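Local coordinates for protein tail lysozyme, putative (Geobacter sulfurreducens, PDB 2IA7) that is a putative tail lysozyme of unconfirmed function, probably related to the gp25 baseplate wedge proteins of phage-like contractile tails, at residues R52-F64 with L74-W86. Sequence-based numbering, arbitrary orientation. Where two conformers were deposited one is given.
Sequences RPDFGCGIHDRVF and LIENEVKEALILW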
loop_
_atom_site.group_PDB
_atom_site.type_symbol
_atom_site.label_atom_id
_atom_site.label_comp_id
_atom_site.label_asym_id
_atom_site.label_seq_id
_atom_site.Cartn_x
_atom_site.Cartn_y
_atom_site.Cartn_z
ATOM N N ARG A 52 5.855 13.171 -12.286
ATOM C CA ARG A 52 5.527 13.382 -10.875
ATOM C C ARG A 52 6.428 12.529 -9.971
ATOM O O ARG A 52 5.998 11.539 -9.381
ATOM C CB ARG A 52 4.034 13.137 -10.635
ATOM C CG ARG A 52 3.399 14.221 -9.740
ATOM N N PRO A 53 7.691 12.929 -9.833
ATOM C CA PRO A 53 8.711 12.142 -9.132
ATOM C C PRO A 53 8.464 11.932 -7.638
ATOM O O PRO A 53 9.055 11.034 -7.052
ATOM C CB PRO A 53 9.997 12.949 -9.374
ATOM C CG PRO A 53 9.495 14.356 -9.590
ATOM C CD PRO A 53 8.242 14.185 -10.378
ATOM N N ASP A 54 7.596 12.740 -7.028
ATOM C CA ASP A 54 7.222 12.573 -5.617
ATOM C C ASP A 54 6.144 11.502 -5.388
ATOM O O ASP A 54 5.933 11.056 -4.274
ATOM C CB ASP A 54 6.714 13.897 -5.040
ATOM C CG ASP A 54 7.823 14.904 -4.796
ATOM O OD1 ASP A 54 8.928 14.760 -5.376
ATOM O OD2 ASP A 54 7.576 15.850 -4.015
ATOM N N PHE A 55 5.446 11.104 -6.440
ATOM C CA PHE A 55 4.372 10.152 -6.313
ATOM C C PHE A 55 4.858 8.739 -6.070
ATOM O O PHE A 55 5.731 8.260 -6.782
ATOM C CB PHE A 55 3.512 10.158 -7.564
ATOM C CG PHE A 55 2.345 9.206 -7.498
ATOM C CD1 PHE A 55 1.132 9.573 -6.966
ATOM C CD2 PHE A 55 2.473 7.912 -8.009
ATOM C CE1 PHE A 55 0.101 8.654 -6.878
ATOM C CE2 PHE A 55 1.410 6.996 -7.950
ATOM C CZ PHE A 55 0.238 7.374 -7.385
ATOM N N GLY A 56 4.221 8.050 -5.120
ATOM C CA GLY A 56 4.521 6.675 -4.791
ATOM C C GLY A 56 4.657 6.422 -3.306
ATOM O O GLY A 56 4.217 7.218 -2.451
ATOM N N CYS A 57 5.258 5.278 -2.996
ATOM C CA CYS A 57 5.381 4.777 -1.644
ATOM C C CYS A 57 6.865 4.564 -1.283
ATOM O O CYS A 57 7.633 3.968 -2.057
ATOM C CB CYS A 57 4.610 3.473 -1.498
ATOM S SG CYS A 57 4.701 2.722 0.115
ATOM N N GLY A 58 7.272 5.065 -0.129
ATOM C CA GLY A 58 8.657 5.014 0.265
ATOM C C GLY A 58 9.219 3.638 0.527
ATOM O O GLY A 58 10.428 3.491 0.625
ATOM N N ILE A 59 8.370 2.618 0.655
ATOM C CA ILE A 59 8.845 1.262 0.862
ATOM C C ILE A 59 9.831 0.809 -0.230
ATOM O O ILE A 59 10.778 0.063 0.061
ATOM C CB ILE A 59 7.682 0.264 0.983
ATOM C CG1 ILE A 59 8.148 -0.983 1.748
ATOM C CG2 ILE A 59 7.088 -0.048 -0.377
ATOM C CD1 ILE A 59 8.744 -0.637 3.126
ATOM N N HIS A 60 9.656 1.302 -1.459
ATOM C CA HIS A 60 10.503 0.926 -2.577
ATOM C C HIS A 60 11.920 1.476 -2.447
ATOM O O HIS A 60 12.798 1.003 -3.148
ATOM C CB HIS A 60 9.864 1.394 -3.902
ATOM C CG HIS A 60 8.530 0.751 -4.176
ATOM N ND1 HIS A 60 8.406 -0.481 -4.781
ATOM C CD2 HIS A 60 7.278 1.150 -3.878
ATOM C CE1 HIS A 60 7.120 -0.796 -4.870
ATOM N NE2 HIS A 60 6.416 0.178 -4.327
ATOM N N ASP A 61 12.142 2.470 -1.583
ATOM C CA ASP A 61 13.491 3.014 -1.356
ATOM C C ASP A 61 14.326 2.221 -0.329
ATOM O O ASP A 61 15.520 2.449 -0.199
ATOM C CB ASP A 61 13.398 4.451 -0.904
ATOM C CG ASP A 61 12.694 5.331 -1.923
ATOM O OD1 ASP A 61 12.972 5.174 -3.129
ATOM O OD2 ASP A 61 11.873 6.173 -1.520
ATOM N N ARG A 62 13.699 1.281 0.366
ATOM C CA ARG A 62 14.321 0.635 1.508
ATOM C C ARG A 62 15.069 -0.629 1.113
ATOM O O ARG A 62 14.609 -1.355 0.257
ATOM C CB ARG A 62 13.260 0.233 2.498
ATOM C CG ARG A 62 12.427 1.376 3.049
ATOM C CD ARG A 62 12.880 1.710 4.438
ATOM N NE ARG A 62 12.176 2.870 4.992
ATOM C CZ ARG A 62 12.677 3.596 5.999
ATOM N NH1 ARG A 62 13.826 3.252 6.540
ATOM N NH2 ARG A 62 12.017 4.644 6.461
ATOM N N VAL A 63 16.198 -0.884 1.774
ATOM C CA VAL A 63 16.863 -2.195 1.736
ATOM C C VAL A 63 16.904 -2.690 3.161
ATOM O O VAL A 63 17.190 -1.910 4.061
ATOM C CB VAL A 63 18.284 -2.121 1.158
ATOM C CG1 VAL A 63 18.883 -3.523 1.057
ATOM C CG2 VAL A 63 18.256 -1.473 -0.213
ATOM N N PHE A 64 16.549 -3.961 3.364
ATOM C CA PHE A 64 16.471 -4.557 4.690
ATOM C C PHE A 64 17.484 -5.680 4.826
ATOM O O PHE A 64 17.485 -6.607 4.042
ATOM C CB PHE A 64 15.083 -5.099 4.961
ATOM C CG PHE A 64 14.033 -4.053 4.917
ATOM C CD1 PHE A 64 13.845 -3.193 5.989
ATOM C CD2 PHE A 64 13.266 -3.888 3.788
ATOM C CE1 PHE A 64 12.857 -2.202 5.933
ATOM C CE2 PHE A 64 12.280 -2.907 3.735
ATOM C CZ PHE A 64 12.094 -2.060 4.819
ATOM N N LEU A 74 7.479 -0.222 10.640
ATOM C CA LEU A 74 8.036 0.748 9.718
ATOM C C LEU A 74 7.405 0.617 8.339
ATOM O O LEU A 74 6.982 1.653 7.767
ATOM C CB LEU A 74 9.523 0.541 9.647
ATOM C CG LEU A 74 10.360 1.504 8.829
ATOM C CD1 LEU A 74 11.741 1.623 9.381
ATOM C CD2 LEU A 74 10.405 1.000 7.404
ATOM N N ILE A 75 7.267 -0.624 7.849
ATOM C CA ILE A 75 6.613 -0.937 6.580
ATOM C C ILE A 75 5.161 -0.476 6.588
ATOM O O ILE A 75 4.724 0.236 5.691
ATOM C CB ILE A 75 6.729 -2.405 6.254
ATOM C CG1 ILE A 75 8.221 -2.709 6.036
ATOM C CG2 ILE A 75 5.838 -2.804 5.084
ATOM C CD1 ILE A 75 8.500 -4.245 6.157
ATOM N N GLU A 76 4.476 -0.769 7.673
ATOM C CA GLU A 76 3.128 -0.291 7.887
ATOM C C GLU A 76 3.035 1.212 7.758
ATOM O O GLU A 76 2.100 1.727 7.156
ATOM C CB GLU A 76 2.611 -0.737 9.255
ATOM C CG GLU A 76 2.270 -2.214 9.334
ATOM C CD GLU A 76 2.283 -2.782 10.747
ATOM O OE1 GLU A 76 2.472 -2.008 11.728
ATOM O OE2 GLU A 76 2.155 -4.002 10.873
ATOM N N ASN A 77 3.941 1.930 8.378
ATOM C CA ASN A 77 3.774 3.355 8.468
ATOM C C ASN A 77 4.195 4.049 7.172
ATOM O O ASN A 77 3.600 5.066 6.809
ATOM C CB ASN A 77 4.549 3.851 9.688
ATOM C CG ASN A 77 3.928 3.352 10.998
ATOM O OD1 ASN A 77 2.731 3.021 11.037
ATOM N ND2 ASN A 77 4.726 3.284 12.071
ATOM N N GLU A 78 5.065 3.416 6.397
ATOM C CA GLU A 78 5.342 3.874 5.038
ATOM C C GLU A 78 4.088 3.759 4.159
ATOM O O GLU A 78 3.774 4.643 3.329
ATOM C CB GLU A 78 6.472 3.084 4.401
ATOM C CG GLU A 78 7.831 3.436 4.955
ATOM C CD GLU A 78 8.503 4.524 4.196
ATOM O OE1 GLU A 78 7.837 5.396 3.628
ATOM O OE2 GLU A 78 9.728 4.502 4.194
ATOM N N VAL A 79 3.336 2.670 4.322
ATOM C CA VAL A 79 2.092 2.481 3.592
ATOM C C VAL A 79 1.099 3.538 4.051
ATOM O O VAL A 79 0.440 4.177 3.219
ATOM C CB VAL A 79 1.577 1.082 3.854
ATOM C CG1 VAL A 79 0.135 0.917 3.419
ATOM C CG2 VAL A 79 2.517 0.032 3.189
ATOM N N LYS A 80 0.990 3.759 5.357
ATOM C CA LYS A 80 0.025 4.716 5.858
ATOM C C LYS A 80 0.339 6.068 5.229
ATOM O O LYS A 80 -0.561 6.775 4.739
ATOM C CB LYS A 80 0.136 4.885 7.372
ATOM C CG LYS A 80 -0.422 3.725 8.185
ATOM C CD LYS A 80 -0.106 3.952 9.682
ATOM C CE LYS A 80 -0.389 2.717 10.510
ATOM N NZ LYS A 80 -0.047 3.016 11.926
ATOM N N GLU A 81 1.599 6.505 5.337
ATOM C CA GLU A 81 1.912 7.849 4.870
ATOM C C GLU A 81 1.633 8.064 3.394
ATOM O O GLU A 81 1.144 9.113 2.991
ATOM C CB GLU A 81 3.341 8.199 5.195
ATOM C CG GLU A 81 3.635 8.366 6.656
ATOM C CD GLU A 81 2.943 9.528 7.380
ATOM O OE1 GLU A 81 2.186 10.378 6.841
ATOM O OE2 GLU A 81 3.201 9.614 8.607
ATOM N N ALA A 82 1.930 7.081 2.584
ATOM C CA ALA A 82 1.666 7.151 1.151
ATOM C C ALA A 82 0.192 7.248 0.847
ATOM O O ALA A 82 -0.208 8.038 -0.017
ATOM C CB ALA A 82 2.302 5.962 0.453
ATOM N N LEU A 83 -0.641 6.483 1.546
ATOM C CA LEU A 83 -2.106 6.523 1.368
ATOM C C LEU A 83 -2.780 7.791 1.849
ATOM O O LEU A 83 -3.728 8.302 1.237
ATOM C CB LEU A 83 -2.749 5.248 1.918
ATOM C CG LEU A 83 -2.271 3.955 1.231
ATOM C CD1 LEU A 83 -3.033 2.739 1.795
ATOM C CD2 LEU A 83 -2.429 3.933 -0.274
ATOM N N ILE A 84 -2.262 8.312 2.953
ATOM C CA ILE A 84 -2.743 9.603 3.487
ATOM C C ILE A 84 -2.453 10.732 2.539
ATOM O O ILE A 84 -3.294 11.560 2.287
ATOM C CB ILE A 84 -2.122 9.885 4.841
ATOM C CG1 ILE A 84 -2.713 8.914 5.843
ATOM C CG2 ILE A 84 -2.344 11.357 5.269
ATOM C CD1 ILE A 84 -1.977 8.921 7.171
ATOM N N LEU A 85 -1.253 10.756 1.992
ATOM C CA LEU A 85 -0.870 11.773 1.050
ATOM C C LEU A 85 -1.620 11.640 -0.273
ATOM O O LEU A 85 -2.082 12.670 -0.802
ATOM C CB LEU A 85 0.624 11.708 0.827
ATOM C CG LEU A 85 1.218 12.781 -0.069
ATOM C CD1 LEU A 85 0.902 14.201 0.421
ATOM C CD2 LEU A 85 2.726 12.561 -0.141
ATOM N N TRP A 86 -1.698 10.460 -0.872
ATOM C CA TRP A 86 -2.142 10.315 -2.262
ATOM C C TRP A 86 -3.559 9.804 -2.429
ATOM O O TRP A 86 -4.050 9.820 -3.545
ATOM C CB TRP A 86 -1.157 9.419 -3.010
ATOM C CG TRP A 86 0.190 10.033 -3.084
ATOM C CD1 TRP A 86 1.322 9.619 -2.468
ATOM C CD2 TRP A 86 0.539 11.234 -3.798
ATOM N NE1 TRP A 86 2.381 10.484 -2.775
ATOM C CE2 TRP A 86 1.909 11.464 -3.593
ATOM C CE3 TRP A 86 -0.181 12.103 -4.631
ATOM C CZ2 TRP A 86 2.573 12.559 -4.144
ATOM C CZ3 TRP A 86 0.489 13.176 -5.191
ATOM C CH2 TRP A 86 1.848 13.383 -4.945
HETATM O O HOH W 1 4.733 9.196 -1.056
HETATM O O HOH W 2 5.578 6.315 1.873
HETATM O O HOH W 3 11.565 5.460 2.454
#
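F55 meets W86 edge-to-face where the loop that joins helix 30-42 to helix 69-86 in this gp25-like domain, with a 3-10 turn at 58-61, runs along the latter helix, which rests with its other side on the antiparallel sheet. The CD1 edge of F55 stands over the indole, 3.6 Å from W86 CD2, and the phenyl and five-membered ring planes are 62° apart. CG of F55 lies anti to the backbone N (chi1 -179°), which carries the phenyl over the indole, and I41 of helix 30-42 touches both aromatic side chains. L85 CG covers the opposite indole face, while in the indole plane a water accepts from W86 NE1. With an alanine in place of W86, the F55 edge would probably lose the face it packs on and this water its N-H donor.

Apolar contacts continue toward the start of the helical segment, from W86 to I75. C57 CB rests 3.9 Å from A82 CB, and further along I59 CD1 presses on I75 CG1 at 3.6 Å, with F64 CZ reaching the same carbon more loosely.

The charged pair sits between these apolar contacts: R62 grips E78 side-on, NE and NH2 both converging on OE2. NE donates to the anti lone pair of OE2 (R62 NE to E78 OE2 3.0 Å), whereas NH2 meets OE2 from above the carboxylate plane. The guanidinium and carboxylate planes are 78° apart, and L74 CD2 covers one guanidinium face. A second water joins G58 N to E78 O and OE1, and a third donates to both G58 O and E78 OE2, lying 2.7 Å from that OE2.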